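Local coordinates for protein alpha-glucosidase (Pseudoalteromonas sp. K8, PDB 5HQA) that hydrolyses alpha-glucosides as a calcium-containing glycoside hydrolase of family 97 whose activity is raised by chloride, at residues Leu189-Ala194 and Asp411-Asn417; Gly493-Leu497 and Pro509-Leu513; Asp549-Gln555 and Tyr580-Tyr586. All coordinates share one frame; numbering follows the deposited sequence.

Contact 1: Leu189-Ala194 and Asp411-Asn417; sequences LVDYAA and DGQFMVN
Asp191 meets Gln413 and Asn417 where a loop of the galactose-mutarotase-like N-terminal domain docks on the first turns of helix 413-428, a helix of the catalytic (beta/alpha) barrel. Asp191, Val416 and Gln413 bury the most surface. Asp191 CB starts away from the helix, but CG lies anti to the backbone N (chi1 -171°), and this turns the carboxylate alongside Gln413. Asp191 OD1 then takes two amide donors from opposite faces of its plane. Asn417 ND2 donates to Asp191 OD1 over 3.1 Å, on the anti side, in a nearly straight bond (165° at the hydrogen). Gln413 NE2 comes to Asp191 OD1 at 3.0 Å from above the carboxylate, 54° out of its plane. The other oxygen, OD2, pairs with Lys220. With an alanine here, the Asn417 and Gln413 amides would probably lose their common acceptor and Lys220 its counter-charge. Gln413 OE1 accepts from Lys219 N and Trp212 NE1, so the amide is fixed at both ends. Val416 points into the loop. Its CG2 lies 3.9 Å from Leu189 CD2, the two side chains crossing at about a right angle, and its CG1 rests 3.6 Å from Leu189 O. Tyr192 O is buried with no hydrogen-bond partner; Gln413 CA makes a CA-H...O contact to it at 3.4 Å. Just before the helix, Ala194 N donates to Asp411 O (2.9 Å), and Gly412 is the N-cap. A water closes the other end: it accepts from Asp191 N and donates to Asn417 OD1 at 2.7 Å.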
loop_
_atom_site.group_PDB
_atom_site.type_symbol
_atom_site.label_atom_id
_atom_site.label_comp_id
_atom_site.label_asym_id
_atom_site.label_seq_id
_atom_site.Cartn_x
_atom_site.Cartn_y
_atom_site.Cartn_z
ATOM N N LEU A 189 3.204 12.532 -1.559
ATOM C CA LEU A 189 2.076 13.347 -1.102
ATOM C C LEU A 189 2.451 13.959 0.242
ATOM O O LEU A 189 2.327 13.317 1.289
ATOM C CB LEU A 189 0.809 12.504 -1.013
ATOM C CG LEU A 189 -0.434 13.175 -0.430
ATOM C CD1 LEU A 189 -0.805 14.455 -1.187
ATOM C CD2 LEU A 189 -1.597 12.179 -0.447
ATOM N N VAL A 190 2.935 15.203 0.201
ATOM C CA VAL A 190 3.485 15.912 1.352
ATOM C C VAL A 190 2.860 17.299 1.405
ATOM O O VAL A 190 2.909 18.035 0.413
ATOM C CB VAL A 190 5.018 16.041 1.264
ATOM C CG1 VAL A 190 5.555 16.833 2.457
ATOM C CG2 VAL A 190 5.666 14.669 1.187
ATOM N N ASP A 191 2.289 17.658 2.557
ATOM C CA ASP A 191 1.702 18.987 2.778
ATOM C C ASP A 191 0.733 19.375 1.658
ATOM O O ASP A 191 0.777 20.482 1.115
ATOM C CB ASP A 191 2.788 20.055 2.937
ATOM C CG ASP A 191 2.217 21.394 3.380
ATOM O OD1 ASP A 191 1.240 21.375 4.164
ATOM O OD2 ASP A 191 2.716 22.455 2.932
ATOM N N TYR A 192 -0.159 18.452 1.319
ATOM C CA TYR A 192 -1.084 18.661 0.219
ATOM C C TYR A 192 -2.249 17.708 0.428
ATOM O O TYR A 192 -2.173 16.781 1.238
ATOM C CB TYR A 192 -0.386 18.419 -1.120
ATOM C CG TYR A 192 -0.969 19.116 -2.338
ATOM C CD1 TYR A 192 -0.590 20.419 -2.672
ATOM C CD2 TYR A 192 -1.852 18.445 -3.193
ATOM C CE1 TYR A 192 -1.097 21.045 -3.807
ATOM C CE2 TYR A 192 -2.361 19.063 -4.336
ATOM C CZ TYR A 192 -1.979 20.362 -4.631
ATOM O OH TYR A 192 -2.476 20.969 -5.760
ATOM N N ALA A 193 -3.336 17.961 -0.290
ATOM C CA ALA A 193 -4.527 17.125 -0.209
ATOM C C ALA A 193 -4.428 15.977 -1.206
ATOM O O ALA A 193 -3.941 16.158 -2.325
ATOM C CB ALA A 193 -5.783 17.955 -0.494
ATOM N N ALA A 194 -4.904 14.796 -0.806
ATOM C CA ALA A 194 -4.884 13.660 -1.721
ATOM C C ALA A 194 -5.765 13.930 -2.933
ATOM O O ALA A 194 -6.785 14.618 -2.852
ATOM C CB ALA A 194 -5.361 12.378 -1.032
ATOM N N ASP A 411 -7.816 11.702 4.109
ATOM C CA ASP A 411 -6.884 11.977 3.019
ATOM C C ASP A 411 -6.838 13.458 2.635
ATOM O O ASP A 411 -6.358 13.805 1.549
ATOM C CB ASP A 411 -7.193 11.084 1.805
ATOM C CG ASP A 411 -8.632 11.195 1.301
ATOM O OD1 ASP A 411 -9.579 11.269 2.119
ATOM O OD2 ASP A 411 -8.819 11.159 0.057
ATOM N N GLY A 412 -7.290 14.354 3.519
ATOM C CA GLY A 412 -7.063 15.769 3.304
ATOM C C GLY A 412 -5.660 16.203 3.729
ATOM O O GLY A 412 -4.890 15.442 4.317
ATOM N N GLN A 413 -5.330 17.462 3.410
ATOM C CA GLN A 413 -4.032 18.014 3.802
ATOM C C GLN A 413 -3.800 17.904 5.309
ATOM O O GLN A 413 -2.691 17.580 5.752
ATOM C CB GLN A 413 -3.929 19.474 3.354
ATOM C CG GLN A 413 -2.654 20.184 3.800
ATOM C CD GLN A 413 -2.651 21.645 3.396
ATOM O OE1 GLN A 413 -3.707 22.269 3.272
ATOM N NE2 GLN A 413 -1.464 22.199 3.177
ATOM N N PHE A 414 -4.834 18.171 6.114
ATOM C CA PHE A 414 -4.669 18.089 7.563
ATOM C C PHE A 414 -4.162 16.712 7.985
ATOM O O PHE A 414 -3.187 16.599 8.736
ATOM C CB PHE A 414 -5.985 18.400 8.283
ATOM C CG PHE A 414 -5.932 18.082 9.749
ATOM C CD1 PHE A 414 -5.287 18.945 10.634
ATOM C CD2 PHE A 414 -6.466 16.892 10.239
ATOM C CE1 PHE A 414 -5.201 18.637 11.987
ATOM C CE2 PHE A 414 -6.378 16.577 11.596
ATOM C CZ PHE A 414 -5.746 17.451 12.465
ATOM N N MET A 415 -4.830 15.648 7.527
ATOM C CA MET A 415 -4.429 14.308 7.951
ATOM C C MET A 415 -3.133 13.873 7.284
ATOM O O MET A 415 -2.323 13.167 7.903
ATOM C CB MET A 415 -5.544 13.294 7.681
ATOM C CG MET A 415 -6.588 13.262 8.802
ATOM S SD MET A 415 -5.861 12.889 10.421
ATOM C CE MET A 415 -5.183 11.251 10.173
ATOM N N VAL A 416 -2.917 14.266 6.023
ATOM C CA VAL A 416 -1.633 13.986 5.376
ATOM C C VAL A 416 -0.493 14.461 6.270
ATOM O O VAL A 416 0.465 13.725 6.536
ATOM C CB VAL A 416 -1.578 14.633 3.979
ATOM C CG1 VAL A 416 -0.126 14.735 3.477
ATOM C CG2 VAL A 416 -2.443 13.845 2.995
ATOM N N ASN A 417 -0.618 15.677 6.801
ATOM C CA ASN A 417 0.405 16.202 7.699
ATOM C C ASN A 417 0.390 15.498 9.052
ATOM O O ASN A 417 1.449 15.310 9.668
ATOM C CB ASN A 417 0.212 17.709 7.878
ATOM C CG ASN A 417 0.596 18.490 6.633
ATOM O OD1 ASN A 417 1.363 17.995 5.802
ATOM N ND2 ASN A 417 0.063 19.707 6.491
HETATM O O HOH W 1 2.957 15.974 4.905
#

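Contact 2: Gly493-Leu497 and Pro509-Leu513; sequences GIFDL and PQTTL
Leu497 and Leu513 reach across a loop of the catalytic domain, Leu497 onto Pro509 and Leu513 onto Phe495. The chain leaves at 493-497 and comes back at 509-513. No hydrogen bond crosses between the two segments; they meet mainly by apolar packing. Leu513 CG stands anti to the backbone N (chi1 179°), which carries CD1 over one face of the Phe495 ring. Leu513 CD1 sits 4.0 Å from the centroid of the Phe495 ring and 27° off its normal, a CH-pi contact. The nearest ring atom is Phe495 CD1, 3.6 Å from Leu513 CD1, so the methyl is displaced toward that side of the ring. Phe495 CB itself points away from the partner segment; only the ring swings back to meet the leucine. Leu497 instead points toward the partner segment and crosses Pro509 at a slant. Its two methyls split the work. Leu497 CD2 packs on Pro509 CG at 3.6 Å, while Leu497 CD1 lies 3.7 Å from Thr511 O. Ile494 meets the same proline at about a right angle, with Ile494 CG2 4.1 Å from Pro509 CG; the end of its longer branch leads elsewhere. Ile494 O is buried here without a polar partner. On the returning side, Thr511 OG1 donates to Thr512 O at 2.9 Å. Thr512 is the N-cap of helix 513-522: its side chain caps a backbone N just beyond the segment and also bonds to Asp618. Phe495 is packed further by Leu517 of helix 513-522 and by Ala543, Phe544 and Ile547 of helix 541-549.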
loop_
_atom_site.group_PDB
_atom_site.type_symbol
_atom_site.label_atom_id
_atom_site.label_comp_id
_atom_site.label_asym_id
_atom_site.label_seq_id
_atom_site.Cartn_x
_atom_site.Cartn_y
_atom_site.Cartn_z
ATOM N N GLY A 493 -2.271 -15.756 6.113
ATOM C CA GLY A 493 -1.918 -16.960 6.849
ATOM C C GLY A 493 -2.984 -17.543 7.758
ATOM O O GLY A 493 -2.658 -18.092 8.813
ATOM N N ILE A 494 -4.254 -17.464 7.375
ATOM C CA ILE A 494 -5.300 -18.109 8.168
ATOM C C ILE A 494 -5.338 -19.589 7.805
ATOM O O ILE A 494 -5.545 -19.953 6.642
ATOM C CB ILE A 494 -6.668 -17.440 7.949
ATOM C CG1 ILE A 494 -6.656 -16.003 8.481
ATOM C CG2 ILE A 494 -7.777 -18.231 8.644
ATOM C CD1 ILE A 494 -6.344 -15.904 9.973
ATOM N N PHE A 495 -5.124 -20.448 8.802
ATOM C CA PHE A 495 -5.105 -21.893 8.619
ATOM C C PHE A 495 -6.415 -22.561 8.986
ATOM O O PHE A 495 -6.765 -23.575 8.380
ATOM C CB PHE A 495 -3.994 -22.536 9.459
ATOM C CG PHE A 495 -2.658 -22.581 8.767
ATOM C CD1 PHE A 495 -2.373 -21.722 7.723
ATOM C CD2 PHE A 495 -1.692 -23.497 9.160
ATOM C CE1 PHE A 495 -1.131 -21.764 7.089
ATOM C CE2 PHE A 495 -0.458 -23.555 8.528
ATOM C CZ PHE A 495 -0.174 -22.690 7.490
ATOM N N ASP A 496 -7.122 -22.057 9.993
ATOM C CA ASP A 496 -8.466 -22.548 10.286
ATOM C C ASP A 496 -9.440 -21.658 9.519
ATOM O O ASP A 496 -9.731 -20.525 9.926
ATOM C CB ASP A 496 -8.756 -22.551 11.781
ATOM C CG ASP A 496 -10.206 -22.943 12.087
ATOM O OD1 ASP A 496 -10.872 -23.510 11.185
ATOM O OD2 ASP A 496 -10.679 -22.686 13.220
ATOM N N LEU A 497 -9.932 -22.172 8.396
ATOM C CA LEU A 497 -10.893 -21.475 7.558
ATOM C C LEU A 497 -12.329 -21.826 7.909
ATOM O O LEU A 497 -13.246 -21.391 7.206
ATOM C CB LEU A 497 -10.636 -21.809 6.087
ATOM C CG LEU A 497 -9.219 -21.551 5.593
ATOM C CD1 LEU A 497 -9.002 -22.287 4.289
ATOM C CD2 LEU A 497 -9.005 -20.061 5.393
ATOM N N PRO A 509 -12.212 -16.588 4.972
ATOM C CA PRO A 509 -11.442 -16.398 3.733
ATOM C C PRO A 509 -11.969 -17.361 2.686
ATOM O O PRO A 509 -12.067 -18.568 2.921
ATOM C CB PRO A 509 -9.994 -16.716 4.142
ATOM C CG PRO A 509 -9.978 -16.556 5.654
ATOM C CD PRO A 509 -11.350 -17.016 6.090
ATOM N N GLN A 510 -12.364 -16.812 1.543
ATOM C CA GLN A 510 -12.912 -17.629 0.464
ATOM C C GLN A 510 -11.774 -18.085 -0.448
ATOM O O GLN A 510 -11.659 -17.696 -1.609
ATOM C CB GLN A 510 -13.985 -16.850 -0.285
ATOM C CG GLN A 510 -15.162 -16.527 0.626
ATOM C CD GLN A 510 -16.357 -15.981 -0.123
ATOM O OE1 GLN A 510 -16.210 -15.254 -1.113
ATOM N NE2 GLN A 510 -17.554 -16.337 0.341
ATOM N N THR A 511 -10.887 -18.888 0.144
ATOM C CA THR A 511 -9.658 -19.338 -0.501
ATOM C C THR A 511 -9.361 -20.761 -0.053
ATOM O O THR A 511 -9.974 -21.282 0.884
ATOM C CB THR A 511 -8.441 -18.453 -0.163
ATOM O OG1 THR A 511 -7.896 -18.844 1.104
ATOM C CG2 THR A 511 -8.797 -16.963 -0.123
ATOM N N THR A 512 -8.402 -21.388 -0.733
ATOM C CA THR A 512 -7.821 -22.635 -0.263
ATOM C C THR A 512 -6.684 -22.338 0.710
ATOM O O THR A 512 -6.249 -21.198 0.878
ATOM C CB THR A 512 -7.288 -23.480 -1.426
ATOM O OG1 THR A 512 -6.174 -22.805 -2.026
ATOM C CG2 THR A 512 -8.370 -23.726 -2.473
ATOM N N LEU A 513 -6.192 -23.405 1.345
ATOM C CA LEU A 513 -5.068 -23.283 2.264
ATOM C C LEU A 513 -3.801 -22.856 1.536
ATOM O O LEU A 513 -3.063 -21.988 2.013
ATOM C CB LEU A 513 -4.853 -24.618 2.982
ATOM C CG LEU A 513 -3.706 -24.728 3.981
ATOM C CD1 LEU A 513 -3.883 -23.735 5.112
ATOM C CD2 LEU A 513 -3.670 -26.157 4.523
#

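Contact 3: Asp549-Gln555 and Tyr580-Tyr586; sequences DVPTDWQ and YTGNDWY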
loop_
_atom_site.group_PDB
_atom_site.type_symbol
_atom_site.label_atom_id
_atom_site.label_comp_id
_atom_site.label_asym_id
_atom_site.label_seq_id
_atom_site.Cartn_x
_atom_site.Cartn_y
_atom_site.Cartn_z
ATOM N N ASP A 549 9.686 -20.453 6.898
ATOM C CA ASP A 549 10.838 -20.295 6.016
ATOM C C ASP A 549 10.850 -18.948 5.299
ATOM O O ASP A 549 11.929 -18.408 5.027
ATOM C CB ASP A 549 10.873 -21.405 4.961
ATOM C CG ASP A 549 11.298 -22.758 5.518
ATOM O OD1 ASP A 549 11.704 -22.858 6.703
ATOM O OD2 ASP A 549 11.242 -23.732 4.733
ATOM N N VAL A 550 9.687 -18.395 4.973
ATOM C CA VAL A 550 9.641 -17.356 3.944
ATOM C C VAL A 550 10.196 -16.039 4.488
ATOM O O VAL A 550 9.865 -15.640 5.614
ATOM C CB VAL A 550 8.213 -17.199 3.388
ATOM C CG1 VAL A 550 7.230 -16.655 4.452
ATOM C CG2 VAL A 550 8.207 -16.341 2.113
ATOM N N PRO A 551 11.051 -15.343 3.740
ATOM C CA PRO A 551 11.529 -14.020 4.160
ATOM C C PRO A 551 10.498 -12.943 3.823
ATOM O O PRO A 551 9.456 -13.210 3.217
ATOM C CB PRO A 551 12.821 -13.846 3.359
ATOM C CG PRO A 551 12.624 -14.677 2.132
ATOM C CD PRO A 551 11.738 -15.832 2.533
ATOM N N THR A 552 10.794 -11.709 4.261
ATOM C CA THR A 552 9.948 -10.553 3.981
ATOM C C THR A 552 10.748 -9.418 3.345
ATOM O O THR A 552 10.241 -8.294 3.230
ATOM C CB THR A 552 9.260 -10.034 5.253
ATOM O OG1 THR A 552 10.234 -9.417 6.103
ATOM C CG2 THR A 552 8.580 -11.169 6.017
ATOM N N ASP A 553 11.981 -9.683 2.939
ATOM C CA ASP A 553 12.872 -8.658 2.420
ATOM C C ASP A 553 13.605 -9.266 1.235
ATOM O O ASP A 553 14.140 -10.374 1.336
ATOM C CB ASP A 553 13.844 -8.198 3.512
ATOM C CG ASP A 553 14.591 -6.933 3.139
ATOM O OD1 ASP A 553 15.730 -6.770 3.625
ATOM O OD2 ASP A 553 14.043 -6.106 2.372
ATOM N N TRP A 554 13.613 -8.561 0.110
ATOM C CA TRP A 554 13.927 -9.187 -1.160
ATOM C C TRP A 554 14.981 -8.381 -1.890
ATOM O O TRP A 554 14.908 -7.149 -1.933
ATOM C CB TRP A 554 12.669 -9.291 -2.031
ATOM C CG TRP A 554 11.498 -9.901 -1.311
ATOM C CD1 TRP A 554 10.446 -9.237 -0.730
ATOM C CD2 TRP A 554 11.261 -11.295 -1.096
ATOM N NE1 TRP A 554 9.571 -10.138 -0.166
ATOM C CE2 TRP A 554 10.050 -11.409 -0.375
ATOM C CE3 TRP A 554 11.965 -12.462 -1.431
ATOM C CZ2 TRP A 554 9.518 -12.643 0.003
ATOM C CZ3 TRP A 554 11.429 -13.694 -1.059
ATOM C CH2 TRP A 554 10.218 -13.770 -0.348
ATOM N N GLN A 555 15.971 -9.066 -2.467
ATOM C CA GLN A 555 16.895 -8.321 -3.312
ATOM C C GLN A 555 16.360 -8.125 -4.724
ATOM O O GLN A 555 16.792 -7.188 -5.403
ATOM C CB GLN A 555 18.274 -8.984 -3.357
ATOM C CG GLN A 555 18.297 -10.452 -3.666
ATOM C CD GLN A 555 19.725 -10.942 -3.850
ATOM O OE1 GLN A 555 20.493 -10.338 -4.600
ATOM N NE2 GLN A 555 20.096 -12.014 -3.150
ATOM N N TYR A 580 18.950 -15.305 6.417
ATOM C CA TYR A 580 18.791 -15.548 4.991
ATOM C C TYR A 580 20.107 -15.337 4.256
ATOM O O TYR A 580 20.722 -14.270 4.359
ATOM C CB TYR A 580 17.698 -14.633 4.437
ATOM C CG TYR A 580 16.408 -14.805 5.206
ATOM C CD1 TYR A 580 15.604 -15.922 4.997
ATOM C CD2 TYR A 580 16.014 -13.881 6.168
ATOM C CE1 TYR A 580 14.432 -16.104 5.700
ATOM C CE2 TYR A 580 14.839 -14.052 6.873
ATOM C CZ TYR A 580 14.054 -15.173 6.638
ATOM O OH TYR A 580 12.880 -15.372 7.335
ATOM N N THR A 581 20.538 -16.359 3.516
ATOM C CA THR A 581 21.818 -16.284 2.818
ATOM C C THR A 581 21.776 -15.353 1.616
ATOM O O THR A 581 22.831 -14.903 1.156
ATOM C CB THR A 581 22.239 -17.671 2.341
ATOM O OG1 THR A 581 21.270 -18.155 1.398
ATOM C CG2 THR A 581 22.324 -18.624 3.507
ATOM N N GLY A 582 20.593 -15.075 1.087
ATOM C CA GLY A 582 20.476 -14.360 -0.164
ATOM C C GLY A 582 20.458 -15.242 -1.392
ATOM O O GLY A 582 20.382 -14.719 -2.510
ATOM N N ASN A 583 20.504 -16.566 -1.229
ATOM C CA ASN A 583 20.557 -17.455 -2.382
ATOM C C ASN A 583 19.216 -18.063 -2.773
ATOM O O ASN A 583 19.089 -18.535 -3.908
ATOM C CB ASN A 583 21.552 -18.589 -2.128
ATOM C CG ASN A 583 22.951 -18.083 -1.895
ATOM O OD1 ASN A 583 23.637 -18.532 -0.977
ATOM N ND2 ASN A 583 23.380 -17.133 -2.714
ATOM N N ASP A 584 18.219 -18.076 -1.884
ATOM C CA ASP A 584 16.952 -18.729 -2.195
ATOM C C ASP A 584 16.013 -17.806 -2.966
ATOM O O ASP A 584 15.959 -16.594 -2.722
ATOM C CB ASP A 584 16.251 -19.197 -0.922
ATOM C CG ASP A 584 16.939 -20.368 -0.273
ATOM O OD1 ASP A 584 16.396 -20.870 0.736
ATOM O OD2 ASP A 584 18.014 -20.788 -0.768
ATOM N N TRP A 585 15.264 -18.399 -3.894
ATOM C CA TRP A 585 14.142 -17.761 -4.566
ATOM C C TRP A 585 12.836 -18.293 -3.993
ATOM O O TRP A 585 12.772 -19.402 -3.460
ATOM C CB TRP A 585 14.167 -18.025 -6.072
ATOM C CG TRP A 585 15.153 -17.211 -6.846
ATOM C CD1 TRP A 585 16.475 -17.495 -7.060
ATOM C CD2 TRP A 585 14.882 -15.997 -7.550
ATOM N NE1 TRP A 585 17.047 -16.519 -7.848
ATOM C CE2 TRP A 585 16.090 -15.589 -8.161
ATOM C CE3 TRP A 585 13.734 -15.209 -7.720
ATOM C CZ2 TRP A 585 16.183 -14.428 -8.924
ATOM C CZ3 TRP A 585 13.831 -14.049 -8.476
ATOM C CH2 TRP A 585 15.049 -13.674 -9.069
ATOM N N TYR A 586 11.787 -17.489 -4.126
ATOM C CA TYR A 586 10.453 -17.867 -3.688
ATOM C C TYR A 586 9.456 -17.519 -4.779
ATOM O O TYR A 586 9.658 -16.568 -5.533
ATOM C CB TYR A 586 10.077 -17.155 -2.390
ATOM C CG TYR A 586 10.767 -17.748 -1.188
ATOM C CD1 TYR A 586 12.105 -17.467 -0.917
ATOM C CD2 TYR A 586 10.083 -18.607 -0.337
ATOM C CE1 TYR A 586 12.744 -18.033 0.178
ATOM C CE2 TYR A 586 10.706 -19.167 0.760
ATOM C CZ TYR A 586 12.032 -18.880 1.011
ATOM O OH TYR A 586 12.640 -19.439 2.105
#
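At the junction of the catalytic barrel domain with the C-terminal beta domain, Pro551 packs on the rings of Tyr580 and Tyr586. The proline lies in the link between helix 541-549 and strand 554-563, and different corners of its ring serve the two tyrosines. Pro551 CB stands over the centre of the Tyr580 ring, 3.7 Å from its centroid and 14° off the normal. Pro551 CD lies over one face of Tyr586, 3.6 Å from that ring's centroid but offset toward the rim. Both are CH-pi contacts. Asp549 O approaches the edge of Tyr580, in its plane, 3.5 Å from Tyr580 CE1. Trp554 adds an aromatic partner to Tyr586. It turns an edge to the Tyr586 face in an offset edge-to-face pair, the Trp554 six-membered ring and the Tyr586 ring having centroids 5.8 Å apart and planes at 68°. Trp554 CZ3 makes the closest approach, 3.8 Å from Tyr586 CD1. Val550 CG2 lies anti to the backbone N and comes to 3.8 Å from Tyr586 CD2. The turn ahead of strand 585-591 is an ST turn, in which Asn583 N donates to Thr581 OG1 at 3.2 Å. Gly582, in its middle, has backbone angles that would press a CB against Thr581 O, which favours glycine. Nearby, Asp549 forms a salt bridge with Arg657 of strand 653-660, while Arg572 makes a cation-pi contact with Trp554. Proline on aromatic faces, with an edge-to-face Trp-Tyr pair beside it, here forms an apolar seam between a helix end and an antiparallel sheet.

In the fold
All three contacts are largely buried, but they join different parts of the enzyme. Contact 1 connects the N-terminal domain to a barrel helix. Contact 2 stays inside the catalytic domain and closes a loop on itself. Contact 3 ties the helix leaving the barrel to the C-terminal sheet. Contact 1 lies across the chain's centre from the other two, whose nearest atoms are about 9 Å apart. Helix 541-549 links these two: it covers Phe495 of contact 2 and ends at Asp549 of contact 3. Chemistry follows place. Contact 1 depends on a partly exposed carboxylate held by two amides, with a water beside it; contact 2 is apolar, aliphatic groups with one phenylalanine ring; contact 3 is mainly aromatic.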